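Local coordinates for 1-phosphatidylinositol 4,5-bisphosphate phosphodiesterase (Drosophila melanogaster, PDB 6IRB), which belongs to the phosphoinositide phospholipase C-beta family and forms here a very elongated, almost wholly helical rod that folds back on itself as a helical hairpin, at residues H100-D103 and S104-A107; H89-E92 and E93-L97; R162-R165 and E166-N170. The protein carries 2 engineered substitutions. All blocks are in the same frame, centred on the assembly; numbering follows the deposited sequence.

Overall arrangement
Contacts 2, 1 and 3 follow one another along the chain in that order. Contacts 2 and 1 are neighbours on helix 18-150, their centres about 16 Å apart, with only the helix between residues 97 and 100 separating them. Contact 3 lies on the next helix, 157-210, its centre about 65 Å from that of contact 1 and about 81 Å from contact 2's. The chain runs in opposite directions in contacts 1 and 3, as expected of a helical hairpin. All three are local i to i+3 or i+4 contacts on the surface, so they report on the helix itself: two near the middle of the rod and one close to its turn, where Lys167 bridges to Glu148.

Contact 1: H100-D103 and S104-A107; sequences HVQD and SQDA
His100 and Ser104 meet in a side-chain-to-backbone contact one turn apart on the surface of helix 18-150, well inside the helix and away from its ends. The evidence is the carbonyl oxygen of His100, which accepts two hydrogen bonds from the same residue. Ser104 N lies 2.7 Å from His100 O in the regular helical bond, and Ser104 OG donates to that oxygen from 2.6 Å. The two donors differ in direction: the amide approaches nearly along the C=O axis, whereas the hydroxyl sits 48° out of the carbonyl plane. The serine hydroxyl reaches back because its chi1 of -56° sets OG beside the backbone N, opposite the carbonyl carbon. Its hydrogen is thereby spent within its own helix.

The following turn is built on main-chain bonds. Gln105 N donates to Val101 O, Asp106 N to Gln102 O at 2.8 Å, and Ala107 N to Asp103 O. A chi1 of -81° puts the Asp106 carboxylate beside Gln102 O, two acceptors that cannot bond each other. Asp103 has a similar first torsion three residues earlier, and its OD1 lies 4.2 Å from Asp106 OD2, a like-charge proximity that probably carries some repulsion on an exposed side of the helix. The turn lies a little beyond residues 89-97 on helix 18-150, which runs on towards the hairpin with helix 157-210.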
loop_
_atom_site.group_PDB
_atom_site.type_symbol
_atom_site.label_atom_id
_atom_site.label_comp_id
_atom_site.label_asym_id
_atom_site.label_seq_id
_atom_site.Cartn_x
_atom_site.Cartn_y
_atom_site.Cartn_z
ATOM N N HIS A 100 0.857 11.346 -4.110
ATOM C CA HIS A 100 0.931 11.168 -5.556
ATOM C C HIS A 100 -0.212 11.854 -6.278
ATOM O O HIS A 100 0.007 12.704 -7.147
ATOM C CB HIS A 100 0.939 9.675 -5.903
ATOM C CG HIS A 100 2.268 9.016 -5.715
ATOM N ND1 HIS A 100 3.312 9.620 -5.046
ATOM C CD2 HIS A 100 2.740 7.824 -6.155
ATOM C CE1 HIS A 100 4.366 8.826 -5.074
ATOM N NE2 HIS A 100 4.045 7.728 -5.739
ATOM N N VAL A 101 -1.443 11.536 -5.890
ATOM C CA VAL A 101 -2.596 12.127 -6.556
ATOM C C VAL A 101 -2.615 13.636 -6.368
ATOM O O VAL A 101 -2.704 14.394 -7.342
ATOM C CB VAL A 101 -3.895 11.474 -6.059
ATOM C CG1 VAL A 101 -5.090 12.161 -6.696
ATOM C CG2 VAL A 101 -3.882 9.974 -6.383
ATOM N N GLN A 102 -2.510 14.096 -5.116
ATOM C CA GLN A 102 -2.509 15.532 -4.848
ATOM C C GLN A 102 -1.431 16.246 -5.652
ATOM O O GLN A 102 -1.684 17.285 -6.271
ATOM C CB GLN A 102 -2.333 15.800 -3.354
ATOM C CG GLN A 102 -2.777 17.206 -2.928
ATOM C CD GLN A 102 -4.299 17.375 -2.878
ATOM O OE1 GLN A 102 -5.049 16.394 -2.830
ATOM N NE2 GLN A 102 -4.757 18.628 -2.903
ATOM N N ASP A 103 -0.217 15.708 -5.650
ATOM C CA ASP A 103 0.851 16.340 -6.412
ATOM C C ASP A 103 0.588 16.232 -7.909
ATOM O O ASP A 103 0.737 17.219 -8.638
ATOM C CB ASP A 103 2.198 15.774 -5.990
ATOM C CG ASP A 103 2.649 16.344 -4.652
ATOM O OD1 ASP A 103 1.933 17.227 -4.117
ATOM O OD2 ASP A 103 3.694 15.905 -4.131
ATOM N N SER A 104 0.247 15.031 -8.397
ATOM C CA SER A 104 -0.102 14.882 -9.810
ATOM C C SER A 104 -1.167 15.894 -10.207
ATOM O O SER A 104 -1.026 16.609 -11.206
ATOM C CB SER A 104 -0.599 13.466 -10.094
ATOM O OG SER A 104 0.361 12.504 -9.704
ATOM N N GLN A 105 -2.254 15.948 -9.434
ATOM C CA GLN A 105 -3.272 16.975 -9.613
ATOM C C GLN A 105 -2.635 18.358 -9.693
ATOM O O GLN A 105 -2.756 19.066 -10.699
ATOM C CB GLN A 105 -4.271 16.910 -8.458
ATOM C CG GLN A 105 -5.051 18.198 -8.255
ATOM C CD GLN A 105 -6.239 18.033 -7.335
ATOM O OE1 GLN A 105 -6.801 16.943 -7.216
ATOM N NE2 GLN A 105 -6.621 19.119 -6.661
ATOM N N ASP A 106 -1.957 18.752 -8.612
ATOM C CA ASP A 106 -1.229 20.011 -8.535
ATOM C C ASP A 106 -0.401 20.269 -9.791
ATOM O O ASP A 106 -0.489 21.341 -10.402
ATOM C CB ASP A 106 -0.350 19.984 -7.279
ATOM C CG ASP A 106 -1.125 20.337 -6.000
ATOM O OD1 ASP A 106 -2.379 20.310 -6.020
ATOM O OD2 ASP A 106 -0.475 20.586 -4.957
ATOM N N ALA A 107 0.414 19.292 -10.191
ATOM C CA ALA A 107 1.279 19.477 -11.353
ATOM C C ALA A 107 0.476 19.775 -12.616
ATOM O O ALA A 107 0.757 20.748 -13.323
ATOM C CB ALA A 107 2.155 18.243 -11.560
#

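Contact 2: H89-E92 and E93-L97; sequences HRKE and EWDML
The carboxylate of Asp95 is the flat group that meets the preceding turn, and the methylenes of Lys91 lie over one of its faces. Lys91 CG comes within 3.5 Å of Asp95 OD1, while Lys91 CD is 3.6 Å from Asp95 OD2, so the aliphatic chain spans both oxygens. Near OD1 stands Arg98, in a long and weak ion pair. The other flat group, the indole of Trp94, takes a cation-pi contact from the same Arg98; across the two segments, Trp94 makes its side-chain contact through CB, 3.3 Å from Lys91 O.

Lys91 and Asp95 cross obliquely. With CG opposite the backbone N (chi1 179°) and a bend further out at chi3, the lysine chain passes across the carboxylate and carries its amine beyond it. Lys91 NZ therefore stops 4.1 Å from Asp95 OD2. Any attraction between these opposite charges is probably weak, since no hydrogen bond forms and the ammonium and carboxylate are not in direct contact.

On another side of the helix, Glu93 CG lies near Arg90 O. The i to i+4 main-chain bonds continue through the turn: Trp94 N donates to Arg90 O at 3.3 Å and Met96 N to Glu92 O at 3.0 Å, with the bond from Glu93 N to His89 O weak. Met96 is a selenomethionine. Helix 18-150 runs on in both directions from here, and Arg98, one turn on in the same helix, meets both Trp94 and Asp95, while helix 157-210 carries contact 3 far along the rod.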
loop_
_atom_site.group_PDB
_atom_site.type_symbol
_atom_site.label_atom_id
_atom_site.label_comp_id
_atom_site.label_asym_id
_atom_site.label_seq_id
_atom_site.Cartn_x
_atom_site.Cartn_y
_atom_site.Cartn_z
ATOM N N HIS A 89 1.645 -1.058 7.187
ATOM C CA HIS A 89 2.216 -1.125 5.843
ATOM C C HIS A 89 1.159 -0.757 4.809
ATOM O O HIS A 89 1.460 -0.118 3.795
ATOM C CB HIS A 89 2.761 -2.519 5.522
ATOM C CG HIS A 89 4.203 -2.729 5.878
ATOM N ND1 HIS A 89 4.948 -3.759 5.339
ATOM C CD2 HIS A 89 5.039 -2.051 6.700
ATOM C CE1 HIS A 89 6.183 -3.698 5.801
ATOM N NE2 HIS A 89 6.264 -2.678 6.637
ATOM N N ARG A 90 -0.095 -1.142 5.065
ATOM C CA ARG A 90 -1.186 -0.837 4.147
ATOM C C ARG A 90 -1.480 0.654 4.138
ATOM O O ARG A 90 -1.879 1.205 3.105
ATOM C CB ARG A 90 -2.434 -1.629 4.532
ATOM C CG ARG A 90 -2.505 -3.034 3.944
ATOM C CD ARG A 90 -3.793 -3.212 3.193
ATOM N NE ARG A 90 -4.922 -2.989 4.084
ATOM C CZ ARG A 90 -6.178 -2.834 3.677
ATOM N NH1 ARG A 90 -6.468 -2.903 2.384
ATOM N NH2 ARG A 90 -7.145 -2.621 4.563
ATOM N N LYS A 91 -1.310 1.312 5.285
ATOM C CA LYS A 91 -1.449 2.761 5.338
ATOM C C LYS A 91 -0.408 3.404 4.440
ATOM O O LYS A 91 -0.743 4.159 3.521
ATOM C CB LYS A 91 -1.322 3.261 6.778
ATOM C CG LYS A 91 -1.436 4.769 6.922
ATOM C CD LYS A 91 -0.750 5.269 8.175
ATOM C CE LYS A 91 -1.689 6.207 8.934
ATOM N NZ LYS A 91 -0.997 7.113 9.890
ATOM N N GLU A 92 0.866 3.158 4.745
ATOM C CA GLU A 92 2.018 3.586 3.959
ATOM C C GLU A 92 1.670 3.741 2.474
ATOM O O GLU A 92 1.965 4.787 1.887
ATOM C CB GLU A 92 3.168 2.598 4.181
ATOM C CG GLU A 92 3.942 2.875 5.478
ATOM C CD GLU A 92 5.220 2.064 5.603
ATOM O OE1 GLU A 92 6.098 2.449 6.406
ATOM O OE2 GLU A 92 5.345 1.037 4.907
ATOM N N GLU A 93 1.068 2.716 1.848
ATOM C CA GLU A 93 0.597 2.871 0.468
ATOM C C GLU A 93 -0.475 3.959 0.380
ATOM O O GLU A 93 -0.373 4.886 -0.433
ATOM C CB GLU A 93 0.058 1.541 -0.098
ATOM C CG GLU A 93 -1.464 1.296 0.083
ATOM C CD GLU A 93 -2.029 0.119 -0.682
ATOM O OE1 GLU A 93 -3.265 -0.078 -0.621
ATOM O OE2 GLU A 93 -1.256 -0.606 -1.337
ATOM N N TRP A 94 -1.512 3.867 1.221
ATOM C CA TRP A 94 -2.610 4.818 1.154
ATOM C C TRP A 94 -2.122 6.215 1.468
ATOM O O TRP A 94 -2.564 7.194 0.859
ATOM C CB TRP A 94 -3.698 4.413 2.135
ATOM C CG TRP A 94 -4.894 5.288 2.080
ATOM C CD1 TRP A 94 -5.860 5.293 1.124
ATOM C CD2 TRP A 94 -5.253 6.311 3.021
ATOM N NE1 TRP A 94 -6.807 6.245 1.414
ATOM C CE2 TRP A 94 -6.460 6.881 2.575
ATOM C CE3 TRP A 94 -4.674 6.791 4.200
ATOM C CZ2 TRP A 94 -7.102 7.906 3.266
ATOM C CZ3 TRP A 94 -5.312 7.810 4.884
ATOM C CH2 TRP A 94 -6.513 8.358 4.415
ATOM N N ASP A 95 -1.184 6.316 2.405
ATOM C CA ASP A 95 -0.636 7.606 2.785
ATOM C C ASP A 95 0.064 8.228 1.591
ATOM O O ASP A 95 -0.186 9.382 1.220
ATOM C CB ASP A 95 0.356 7.405 3.936
ATOM C CG ASP A 95 -0.206 7.798 5.287
ATOM O OD1 ASP A 95 -1.446 7.922 5.414
ATOM O OD2 ASP A 95 0.608 7.958 6.226
HETATM N N MSE A 96 0.939 7.454 0.974
HETATM C CA MSE A 96 1.734 7.885 -0.142
HETATM C C MSE A 96 0.867 8.163 -1.357
HETATM O O MSE A 96 1.004 9.212 -1.981
HETATM C CB MSE A 96 2.787 6.830 -0.427
HETATM C CG MSE A 96 3.535 7.017 -1.690
HETATM SE SE MSE A 96 5.231 6.068 -1.569
HETATM C CE MSE A 96 5.812 6.621 -3.248
ATOM N N LEU A 97 0.006 7.209 -1.717
ATOM C CA LEU A 97 -0.815 7.381 -2.911
ATOM C C LEU A 97 -1.532 8.723 -2.896
ATOM O O LEU A 97 -1.553 9.434 -3.908
ATOM C CB LEU A 97 -1.825 6.235 -3.038
ATOM C CG LEU A 97 -1.276 4.883 -3.492
ATOM C CD1 LEU A 97 -2.386 3.959 -3.963
ATOM C CD2 LEU A 97 -0.284 5.105 -4.624
#

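Contact 3: R162-R165 and E166-N170; sequences RRLR and EKRQN
The salt bridge from Arg163 NH1 to Glu166 OE2, 2.6 Å long, is the shortest side-chain polar bond of this turn. The carboxylate oxygen lies at the edge of the guanidinium, close to its plane, and is met on its syn side but tilted 31° out of the carboxylate plane. The bond is bent as well: the N-H to acceptor angle is 138°, and the guanidinium and carboxylate planes are turned 44° apart. One nitrogen and one oxygen carry the hydrogen bond, rather than a flat two-pronged pairing. Both side chains have CG opposite the backbone N and bend at chi2, which lets residues only three apart meet.

Lys167 covers one face of the same guanidinium. Its CG stands over the centre at 4.1 Å above the plane, and CE follows over that face, 3.3 Å from Arg163 CZ. The contact uses methylenes; the amine travels on, with Lys167 NZ 3.8 Å from Arg163 NH2, and finds a salt bridge to Glu148 near the end of helix 18-150.

A second arginine packs differently. Leu164 and Arg168 lie side by side and point the same way, and Leu164 CD1 sits over one face of the Arg168 guanidinium, offset toward the rim, 3.9 Å from Arg168 NH2. The main chain beneath is helical, with Glu166 N bonded to Arg162 O at 3.0 Å.

Chemically, the turn is rich in positive charge, and two acids probably offset part of it: Glu166 from within, at the guanidinium edge of Arg163, and Glu148 across the hairpin at Lys167. This is consistent with Lys167 laying its methylenes over the Arg163 guanidinium face despite the like charges.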
loop_
_atom_site.group_PDB
_atom_site.type_symbol
_atom_site.label_atom_id
_atom_site.label_comp_id
_atom_site.label_asym_id
_atom_site.label_seq_id
_atom_site.Cartn_x
_atom_site.Cartn_y
_atom_site.Cartn_z
ATOM N N ARG A 162 -0.680 70.540 -54.195
ATOM C CA ARG A 162 -2.059 70.500 -53.714
ATOM C C ARG A 162 -2.599 69.073 -53.622
ATOM O O ARG A 162 -3.402 68.771 -52.730
ATOM C CB ARG A 162 -2.959 71.318 -54.645
ATOM C CG ARG A 162 -4.426 70.889 -54.599
ATOM C CD ARG A 162 -4.803 69.961 -55.754
ATOM N NE ARG A 162 -6.238 69.715 -55.810
ATOM C CZ ARG A 162 -6.847 69.085 -56.806
ATOM N NH1 ARG A 162 -6.143 68.624 -57.830
ATOM N NH2 ARG A 162 -8.158 68.910 -56.778
ATOM N N ARG A 163 -2.136 68.169 -54.495
ATOM C CA ARG A 163 -2.741 66.839 -54.567
ATOM C C ARG A 163 -2.186 65.914 -53.496
ATOM O O ARG A 163 -2.946 65.139 -52.901
ATOM C CB ARG A 163 -2.557 66.221 -55.959
ATOM C CG ARG A 163 -3.012 64.741 -56.083
ATOM C CD ARG A 163 -4.213 64.504 -57.006
ATOM N NE ARG A 163 -4.492 63.074 -57.214
ATOM C CZ ARG A 163 -5.536 62.412 -56.709
ATOM N NH1 ARG A 163 -6.435 63.045 -55.968
ATOM N NH2 ARG A 163 -5.693 61.117 -56.965
ATOM N N LEU A 164 -0.870 65.938 -53.263
ATOM C CA LEU A 164 -0.345 65.186 -52.129
ATOM C C LEU A 164 -1.022 65.635 -50.837
ATOM O O LEU A 164 -1.407 64.800 -50.011
ATOM C CB LEU A 164 1.181 65.297 -52.052
ATOM C CG LEU A 164 1.979 66.594 -51.913
ATOM C CD1 LEU A 164 1.952 67.176 -50.501
ATOM C CD2 LEU A 164 3.418 66.348 -52.363
ATOM N N ARG A 165 -1.193 66.950 -50.651
ATOM C CA ARG A 165 -1.920 67.434 -49.482
ATOM C C ARG A 165 -3.320 66.837 -49.433
ATOM O O ARG A 165 -3.819 66.484 -48.357
ATOM C CB ARG A 165 -1.978 68.959 -49.494
ATOM C CG ARG A 165 -0.821 69.619 -48.773
ATOM C CD ARG A 165 -0.957 71.128 -48.802
ATOM N NE ARG A 165 -2.353 71.545 -48.911
ATOM C CZ ARG A 165 -3.156 71.770 -47.874
ATOM N NH1 ARG A 165 -2.712 71.603 -46.634
ATOM N NH2 ARG A 165 -4.410 72.151 -48.078
ATOM N N GLU A 166 -3.956 66.696 -50.601
ATOM C CA GLU A 166 -5.224 65.978 -50.701
ATOM C C GLU A 166 -5.047 64.485 -50.435
ATOM O O GLU A 166 -5.813 63.881 -49.674
ATOM C CB GLU A 166 -5.829 66.196 -52.088
ATOM C CG GLU A 166 -7.269 65.761 -52.214
ATOM C CD GLU A 166 -7.516 65.036 -53.526
ATOM O OE1 GLU A 166 -8.549 64.345 -53.646
ATOM O OE2 GLU A 166 -6.681 65.181 -54.448
ATOM N N LYS A 167 -4.026 63.882 -51.047
ATOM C CA LYS A 167 -3.801 62.447 -50.915
ATOM C C LYS A 167 -3.375 62.088 -49.500
ATOM O O LYS A 167 -3.991 61.237 -48.852
ATOM C CB LYS A 167 -2.739 62.000 -51.925
ATOM C CG LYS A 167 -3.242 61.880 -53.365
ATOM C CD LYS A 167 -2.342 60.977 -54.214
ATOM C CE LYS A 167 -3.018 60.583 -55.524
ATOM N NZ LYS A 167 -2.150 59.828 -56.474
ATOM N N ARG A 168 -2.298 62.717 -49.020
ATOM C CA ARG A 168 -1.746 62.449 -47.690
ATOM C C ARG A 168 -2.815 62.410 -46.607
ATOM O O ARG A 168 -2.904 61.438 -45.844
ATOM C CB ARG A 168 -0.716 63.527 -47.362
ATOM C CG ARG A 168 0.558 63.388 -48.149
ATOM C CD ARG A 168 1.770 63.495 -47.286
ATOM N NE ARG A 168 2.032 64.913 -47.062
ATOM C CZ ARG A 168 3.239 65.468 -47.090
ATOM N NH1 ARG A 168 4.309 64.719 -47.330
ATOM N NH2 ARG A 168 3.373 66.770 -46.878
ATOM N N GLN A 169 -3.632 63.466 -46.516
ATOM C CA GLN A 169 -4.675 63.488 -45.495
ATOM C C GLN A 169 -5.707 62.390 -45.725
ATOM O O GLN A 169 -6.134 61.726 -44.771
ATOM C CB GLN A 169 -5.326 64.866 -45.403
ATOM C CG GLN A 169 -5.903 65.124 -43.997
ATOM C CD GLN A 169 -4.931 65.841 -43.050
ATOM O OE1 GLN A 169 -3.712 65.785 -43.226
ATOM N NE2 GLN A 169 -5.477 66.495 -42.028
ATOM N N ASN A 170 -6.147 62.204 -46.972
ATOM C CA ASN A 170 -6.992 61.055 -47.281
ATOM C C ASN A 170 -6.361 59.779 -46.729
ATOM O O ASN A 170 -7.016 58.986 -46.044
ATOM C CB ASN A 170 -7.204 60.974 -48.799
ATOM C CG ASN A 170 -8.121 59.824 -49.231
ATOM O OD1 ASN A 170 -8.229 58.791 -48.566
ATOM N ND2 ASN A 170 -8.793 60.015 -50.363
#